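Local coordinates for protein C-domain type II peptide synthetase (Streptomyces globisporus, PDB 4ZNM) that is a free-standing condensation-domain protein of nonribosomal peptide synthetase type, a member of the CoA-dependent acyltransferase clan, at residues R116-G128 / W394-I406. Residues are numbered along the deposited sequence; the frame is centred on the assembly and turned at random.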
ATOM      1  N   ARG A 116      -9.174  10.786  18.635  1.00 26.05           N
ATOM      2  CA  ARG A 116      -8.919   9.591  19.409  1.00 29.35           C
ATOM      3  C   ARG A 116      -8.959   8.389  18.469  1.00 28.31           C
ATOM      4  O   ARG A 116      -8.219   7.446  18.670  1.00 30.81           O
ATOM      5  CB  ARG A 116      -9.894   9.446  20.579  1.00 29.28           C
ATOM      6  CG  ARG A 116      -9.505  10.352  21.764  1.00 38.02           C
ATOM      7  CD  ARG A 116     -10.402  10.151  23.001  1.00 48.17           C
ATOM      8  NE  ARG A 116     -10.332  11.296  23.910  1.00 44.27           N
ATOM      9  CZ  ARG A 116     -10.808  11.320  25.151  1.00 50.01           C
ATOM     10  NH1 ARG A 116     -11.402  10.253  25.677  1.00 51.78           N
ATOM     11  NH2 ARG A 116     -10.692  12.426  25.868  1.00 53.28           N
ATOM     12  N   GLY A 117      -9.740   8.463  17.401  1.00 26.35           N
ATOM     13  CA  GLY A 117      -9.715   7.434  16.367  1.00 27.56           C
ATOM     14  C   GLY A 117      -8.344   7.302  15.694  1.00 27.34           C
ATOM     15  O   GLY A 117      -7.847   6.202  15.488  1.00 26.35           O
ATOM     16  N   GLU A 118      -7.743   8.431  15.337  1.00 26.39           N
ATOM     17  CA  GLU A 118      -6.429   8.419  14.716  1.00 30.79           C
ATOM     18  C   GLU A 118      -5.374   7.909  15.678  1.00 29.92           C
ATOM     19  O   GLU A 118      -4.492   7.184  15.284  1.00 24.69           O
ATOM     20  CB  GLU A 118      -6.032   9.814  14.240  1.00 31.27           C
ATOM     21  CG  GLU A 118      -6.419  10.106  12.829  1.00 48.67           C
ATOM     22  CD  GLU A 118      -5.514  11.140  12.205  1.00 65.27           C
ATOM     23  OE1 GLU A 118      -6.026  12.188  11.745  1.00 74.22           O
ATOM     24  OE2 GLU A 118      -4.288  10.887  12.168  1.00 65.49           O
ATOM     25  N   GLU A 119      -5.459   8.309  16.938  1.00 27.91           N
ATOM     26  CA  GLU A 119      -4.557   7.801  17.958  1.00 28.03           C
ATOM     27  C   GLU A 119      -4.683   6.294  18.144  1.00 21.61           C
ATOM     28  O   GLU A 119      -3.688   5.606  18.299  1.00 23.84           O
ATOM     29  CB  GLU A 119      -4.810   8.508  19.279  1.00 31.97           C
ATOM     30  CG  GLU A 119      -4.350   9.961  19.236  1.00 46.19           C
ATOM     31  CD  GLU A 119      -4.833  10.803  20.413  1.00 69.89           C
ATOM     32  OE1 GLU A 119      -4.514  12.013  20.422  1.00 79.18           O
ATOM     33  OE2 GLU A 119      -5.525  10.272  21.317  1.00 73.17           O
ATOM     34  N   LEU A 120      -5.892   5.763  18.114  1.00 24.98           N
ATOM     35  CA  LEU A 120      -6.034   4.331  18.226  1.00 23.94           C
ATOM     36  C   LEU A 120      -5.386   3.678  17.011  1.00 19.83           C
ATOM     37  O   LEU A 120      -4.611   2.730  17.144  1.00 22.76           O
ATOM     38  CB  LEU A 120      -7.505   3.936  18.349  1.00 23.44           C
ATOM     39  CG  LEU A 120      -7.748   2.441  18.523  1.00 25.54           C
ATOM     40  CD1 LEU A 120      -7.004   1.910  19.778  1.00 29.01           C
ATOM     41  CD2 LEU A 120      -9.227   2.141  18.601  1.00 27.65           C
ATOM     42  N   LEU A 121      -5.684   4.195  15.823  1.00 23.15           N
ATOM     43  CA  LEU A 121      -5.091   3.618  14.604  1.00 21.97           C
ATOM     44  C   LEU A 121      -3.547   3.568  14.729  1.00 19.53           C
ATOM     45  O   LEU A 121      -2.901   2.537  14.474  1.00 21.18           O
ATOM     46  CB  LEU A 121      -5.546   4.424  13.381  1.00 24.97           C
ATOM     47  CG  LEU A 121      -4.963   4.034  12.026  1.00 28.54           C
ATOM     48  CD1 LEU A 121      -5.193   2.570  11.731  1.00 33.27           C
ATOM     49  CD2 LEU A 121      -5.553   4.880  10.921  1.00 30.17           C
ATOM     50  N   ASN A 122      -2.954   4.666  15.168  1.00 26.54           N
ATOM     51  CA  ASN A 122      -1.505   4.750  15.219  1.00 22.31           C
ATOM     52  C   ASN A 122      -0.937   3.809  16.245  1.00 26.07           C
ATOM     53  O   ASN A 122       0.119   3.207  16.032  1.00 25.14           O
ATOM     54  CB  ASN A 122      -1.057   6.165  15.563  1.00 28.96           C
ATOM     55  CG  ASN A 122      -0.763   6.983  14.339  1.00 39.22           C
ATOM     56  OD1 ASN A 122      -1.263   6.690  13.254  1.00 43.79           O
ATOM     57  ND2 ASN A 122       0.048   8.005  14.499  1.00 41.48           N
ATOM     58  N   GLU A 123      -1.633   3.694  17.371  1.00 22.62           N
ATOM     59  CA  GLU A 123      -1.166   2.816  18.437  1.00 28.96           C
ATOM     60  C   GLU A 123      -1.186   1.383  17.937  1.00 20.26           C
ATOM     61  O   GLU A 123      -0.231   0.642  18.134  1.00 26.85           O
ATOM     62  CB  GLU A 123      -2.031   2.948  19.702  1.00 33.55           C
ATOM     63  CG  GLU A 123      -1.522   2.045  20.816  1.00 42.63           C
ATOM     64  CD  GLU A 123      -2.487   1.925  21.965  1.00 50.95           C
ATOM     65  OE1 GLU A 123      -3.299   2.853  22.158  1.00 40.71           O
ATOM     66  OE2 GLU A 123      -2.428   0.898  22.677  1.00 57.77           O
ATOM     67  N   VAL A 124      -2.262   0.979  17.274  1.00 24.03           N
ATOM     68  CA  VAL A 124      -2.331  -0.392  16.761  1.00 19.95           C
ATOM     69  C   VAL A 124      -1.196  -0.609  15.755  1.00 21.87           C
ATOM     70  O   VAL A 124      -0.523  -1.614  15.808  1.00 19.84           O
ATOM     71  CB  VAL A 124      -3.704  -0.700  16.133  1.00 17.60           C
ATOM     72  CG1 VAL A 124      -3.667  -2.006  15.336  1.00 20.32           C
ATOM     73  CG2 VAL A 124      -4.753  -0.753  17.221  1.00 18.35           C
ATOM     74  N   GLU A 125      -0.930   0.373  14.897  1.00 23.47           N
ATOM     75  CA  GLU A 125       0.156   0.253  13.912  1.00 23.60           C
ATOM     76  C   GLU A 125       1.525   0.106  14.561  1.00 19.96           C
ATOM     77  O   GLU A 125       2.434  -0.441  13.957  1.00 22.63           O
ATOM     78  CB  GLU A 125       0.184   1.475  12.973  1.00 23.98           C
ATOM     79  CG  GLU A 125       1.136   1.327  11.819  1.00 33.97           C
ATOM     80  CD  GLU A 125       1.278   2.608  10.978  1.00 41.71           C
ATOM     81  OE1 GLU A 125       2.218   2.659  10.124  1.00 28.25           O
ATOM     82  OE2 GLU A 125       0.470   3.547  11.179  1.00 47.46           O
ATOM     83  N   SER A 126       1.702   0.631  15.769  1.00 21.70           N
ATOM     84  CA  SER A 126       2.975   0.436  16.450  1.00 21.46           C
ATOM     85  C   SER A 126       3.119  -0.930  17.123  1.00 21.26           C
ATOM     86  O   SER A 126       4.186  -1.225  17.635  1.00 22.14           O
ATOM     87  CB  SER A 126       3.211   1.510  17.497  1.00 23.11           C
ATOM     88  OG  SER A 126       2.353   1.274  18.603  1.00 30.09           O
ATOM     89  N   THR A 127       2.097  -1.772  17.085  1.00 25.01           N
ATOM     90  CA  THR A 127       2.212  -3.101  17.659  1.00 26.33           C
ATOM     91  C   THR A 127       2.600  -4.114  16.582  1.00 31.06           C
ATOM     92  O   THR A 127       2.501  -3.833  15.390  1.00 26.66           O
ATOM     93  CB  THR A 127       0.914  -3.546  18.341  1.00 27.94           C
ATOM     94  OG1 THR A 127      -0.116  -3.757  17.360  1.00 31.15           O
ATOM     95  CG2 THR A 127       0.482  -2.505  19.352  1.00 27.00           C
ATOM     96  N   GLY A 128       3.076  -5.283  17.010  1.00 27.28           N
ATOM     97  CA  GLY A 128       3.569  -6.301  16.085  1.00 29.09           C
ATOM     98  C   GLY A 128       2.564  -7.395  15.815  1.00 32.39           C
ATOM     99  O   GLY A 128       1.604  -7.584  16.562  1.00 25.38           O
ATOM    100  N   TRP A 394      -9.671   7.683   5.863  1.00 28.36           N
ATOM    101  CA  TRP A 394      -8.546   7.878   4.950  1.00 33.25           C
ATOM    102  C   TRP A 394      -7.665   9.025   5.385  1.00 29.42           C
ATOM    103  O   TRP A 394      -6.447   8.970   5.266  1.00 36.45           O
ATOM    104  CB  TRP A 394      -9.052   8.178   3.542  1.00 35.30           C
ATOM    105  CG  TRP A 394      -9.461   7.004   2.794  1.00 49.04           C
ATOM    106  CD1 TRP A 394     -10.709   6.739   2.294  1.00 53.14           C
ATOM    107  CD2 TRP A 394      -8.623   5.896   2.420  1.00 64.72           C
ATOM    108  NE1 TRP A 394     -10.697   5.521   1.629  1.00 58.61           N
ATOM    109  CE2 TRP A 394      -9.430   4.990   1.690  1.00 65.32           C
ATOM    110  CE3 TRP A 394      -7.266   5.582   2.630  1.00 64.83           C
ATOM    111  CZ2 TRP A 394      -8.924   3.786   1.169  1.00 67.05           C
ATOM    112  CZ3 TRP A 394      -6.766   4.383   2.118  1.00 58.60           C
ATOM    113  CH2 TRP A 394      -7.596   3.503   1.394  1.00 65.11           C
ATOM    114  N   GLU A 395      -8.306  10.088   5.868  1.00 36.68           N
ATOM    115  CA  GLU A 395      -7.592  11.295   6.272  1.00 40.08           C
ATOM    116  C   GLU A 395      -6.865  11.021   7.576  1.00 43.67           C
ATOM    117  O   GLU A 395      -7.469  10.734   8.610  1.00 49.44           O
ATOM    118  CB  GLU A 395      -8.555  12.500   6.398  1.00 53.43           C
ATOM    119  CG  GLU A 395      -9.654  12.386   7.451  1.00 83.98           C
ATOM    120  CD  GLU A 395     -10.754  13.451   7.276  1.00 94.16           C
ATOM    121  OE1 GLU A 395     -10.857  14.041   6.173  1.00 88.82           O
ATOM    122  OE2 GLU A 395     -11.513  13.692   8.245  1.00 96.90           O
ATOM    123  N   ARG A 396      -5.550  11.015   7.493  1.00 38.84           N
ATOM    124  CA  ARG A 396      -4.703  10.878   8.660  1.00 35.92           C
ATOM    125  C   ARG A 396      -3.805  12.098   8.703  1.00 38.03           C
ATOM    126  O   ARG A 396      -3.360  12.576   7.677  1.00 38.02           O
ATOM    127  CB  ARG A 396      -3.873   9.586   8.600  1.00 36.19           C
ATOM    128  CG  ARG A 396      -4.675   8.289   8.694  1.00 37.21           C
ATOM    129  CD  ARG A 396      -3.811   7.049   8.610  1.00 37.29           C
ATOM    130  NE  ARG A 396      -3.099   6.741   9.856  1.00 43.71           N
ATOM    131  CZ  ARG A 396      -2.328   5.662  10.017  1.00 41.18           C
ATOM    132  NH1 ARG A 396      -2.176   4.806   9.024  1.00 32.90           N
ATOM    133  NH2 ARG A 396      -1.714   5.423  11.171  1.00 45.73           N
ATOM    134  N   GLN A 397      -3.537  12.598   9.895  1.00 32.09           N
ATOM    135  CA  GLN A 397      -2.738  13.800  10.038  1.00 43.63           C
ATOM    136  C   GLN A 397      -1.609  13.520  11.024  1.00 36.03           C
ATOM    137  O   GLN A 397      -0.546  14.139  10.982  1.00 39.01           O
ATOM    138  CB  GLN A 397      -3.648  14.958  10.477  1.00 59.60           C
ATOM    139  CG  GLN A 397      -4.726  15.260   9.409  1.00 89.75           C
ATOM    140  CD  GLN A 397      -5.958  15.963   9.946  1.00 98.73           C
ATOM    141  OE1 GLN A 397      -5.860  16.969  10.649  1.00104.24           O
ATOM    142  NE2 GLN A 397      -7.134  15.437   9.602  1.00104.70           N
ATOM    143  N   LEU A 398      -1.830  12.512  11.859  1.00 32.85           N
ATOM    144  CA  LEU A 398      -0.920  12.165  12.925  1.00 40.34           C
ATOM    145  C   LEU A 398       0.219  11.335  12.376  1.00 36.92           C
ATOM    146  O   LEU A 398       0.007  10.227  11.895  1.00 34.79           O
ATOM    147  CB  LEU A 398      -1.662  11.372  14.004  1.00 48.41           C
ATOM    148  CG  LEU A 398      -1.375  11.618  15.474  1.00 57.07           C
ATOM    149  CD1 LEU A 398      -1.322  13.086  15.822  1.00 53.25           C
ATOM    150  CD2 LEU A 398      -2.473  10.948  16.264  1.00 66.82           C
ATOM    151  N   SER A 399       1.425  11.851  12.487  1.00 31.42           N
ATOM    152  CA  SER A 399       2.586  11.088  12.072  1.00 35.00           C
ATOM    153  C   SER A 399       2.922   9.967  13.085  1.00 32.00           C
ATOM    154  O   SER A 399       2.410   9.912  14.219  1.00 28.44           O
ATOM    155  CB  SER A 399       3.775  12.025  11.863  1.00 49.71           C
ATOM    156  OG  SER A 399       4.323  12.427  13.101  1.00 65.97           O
ATOM    157  N   GLN A 400       3.762   9.050  12.630  1.00 28.39           N
ATOM    158  CA  GLN A 400       4.028   7.805  13.331  1.00 30.04           C
ATOM    159  C   GLN A 400       5.530   7.628  13.378  1.00 27.54           C
ATOM    160  O   GLN A 400       6.181   7.565  12.329  1.00 27.84           O
ATOM    161  CB  GLN A 400       3.366   6.616  12.614  1.00 36.15           C
ATOM    162  CG  GLN A 400       3.934   5.240  12.952  1.00 48.53           C
ATOM    163  CD  GLN A 400       3.423   4.750  14.265  1.00 41.99           C
ATOM    164  OE1 GLN A 400       4.120   4.791  15.299  1.00 42.29           O
ATOM    165  NE2 GLN A 400       2.179   4.313  14.252  1.00 29.18           N
ATOM    166  N   ALA A 401       6.076   7.540  14.591  1.00 27.33           N
ATOM    167  CA  ALA A 401       7.514   7.405  14.765  1.00 27.49           C
ATOM    168  C   ALA A 401       8.003   5.992  14.435  1.00 26.69           C
ATOM    169  O   ALA A 401       9.123   5.819  14.000  1.00 26.90           O
ATOM    170  CB  ALA A 401       7.895   7.768  16.171  1.00 73.37           C
ATOM    171  N   GLU A 402       7.149   4.988  14.633  1.00 25.81           N
ATOM    172  CA  GLU A 402       7.532   3.593  14.452  1.00 25.01           C
ATOM    173  C   GLU A 402       6.332   2.731  14.109  1.00 28.24           C
ATOM    174  O   GLU A 402       5.605   2.292  15.001  1.00 30.95           O
ATOM    175  CB  GLU A 402       8.205   3.038  15.711  1.00 46.72           C
ATOM    176  CG  GLU A 402       8.823   1.648  15.484  1.00 56.83           C
ATOM    177  CD  GLU A 402      10.011   1.347  16.402  1.00 64.55           C
ATOM    178  OE1 GLU A 402       9.940   1.721  17.602  1.00 56.81           O
ATOM    179  OE2 GLU A 402      11.011   0.733  15.919  1.00 72.33           O
ATOM    180  N   GLY A 403       6.137   2.484  12.813  1.00 25.40           N
ATOM    181  CA  GLY A 403       4.920   1.871  12.320  1.00 21.21           C
ATOM    182  C   GLY A 403       5.149   0.747  11.361  1.00 24.15           C
ATOM    183  O   GLY A 403       6.179   0.053  11.432  1.00 24.26           O
ATOM    184  N   SER A 404       4.206   0.583  10.433  1.00 22.90           N
ATOM    185  CA  SER A 404       4.307  -0.497   9.449  1.00 18.96           C
ATOM    186  C   SER A 404       5.646  -0.434   8.712  1.00 21.16           C
ATOM    187  O   SER A 404       6.130   0.632   8.330  1.00 20.78           O
ATOM    188  CB  SER A 404       3.171  -0.450   8.441  1.00 25.04           C
ATOM    189  OG  SER A 404       1.886  -0.507   9.067  1.00 27.49           O
ATOM    190  N   ASP A 405       6.251  -1.590   8.551  1.00 20.95           N
ATOM    191  CA  ASP A 405       7.616  -1.688   8.039  1.00 19.38           C
ATOM    192  C   ASP A 405       7.697  -1.443   6.521  1.00 20.42           C
ATOM    193  O   ASP A 405       6.873  -1.928   5.745  1.00 22.42           O
ATOM    194  CB  ASP A 405       8.155  -3.078   8.426  1.00 21.38           C
ATOM    195  CG  ASP A 405       9.558  -3.352   7.913  1.00 31.91           C
ATOM    196  OD1 ASP A 405      10.529  -3.101   8.676  1.00 26.40           O
ATOM    197  OD2 ASP A 405       9.682  -3.855   6.769  1.00 29.07           O
ATOM    198  N   ILE A 406       8.685  -0.669   6.106  1.00 20.03           N
ATOM    199  CA  ILE A 406       9.137  -0.622   4.720  1.00 18.63           C
ATOM    200  C   ILE A 406      10.449  -1.409   4.642  1.00 21.61           C
ATOM    201  O   ILE A 406      11.430  -1.004   5.261  1.00 24.26           O
ATOM    202  CB  ILE A 406       9.344   0.815   4.223  1.00 22.45           C
ATOM    203  CG1 ILE A 406       8.026   1.556   4.163  1.00 22.37           C
ATOM    204  CG2 ILE A 406       9.984   0.819   2.784  1.00 22.64           C
ATOM    205  CD1 ILE A 406       8.207   3.050   3.885  1.00 25.31           C
TER
HETATM  206  O   HOH W   1       6.435   0.204  17.622  1.00 41.09           O
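The carboxylate of E118 holds loop 394-406 by its backbone. Its OE2 accepts from Q397 N (2.9 Å) and L398 N (3.0 Å). The L398 bond uses the syn lone pair; Q397 N sits 23° out of the carboxylate plane. One turn on, L121 CD2 lies over one face of the R396 guanidinium, 3.3 Å from R396 NE. A bend at chi3 (78°) turns the guanidinium so that NH2 meets two acceptors. The first is N122 OD1, at a doubtfully short 2.5 Å from R396 NH2. N122 O also accepts Q400 NE2 at 2.9 Å, on the face of its plane opposite to S126 N. The contact joins the two lobes of the condensation-domain fold: helix 110-125 packs on strand 47-55, and the loop leaves strand 388-392 of that sheet and crosses to strand 410-416 of the other. E125 reaches across with CG anti to the backbone N (chi1 -172°). Its OE2 is the second acceptor for R396 NH2, a 2.9 Å salt bridge, and also pairs with R246 on strand 242-249. E125 OE1 takes S404 N on its anti lone pair, at 2.9 Å. S126 CA makes a C-H...O contact with E402 O (3.5 Å).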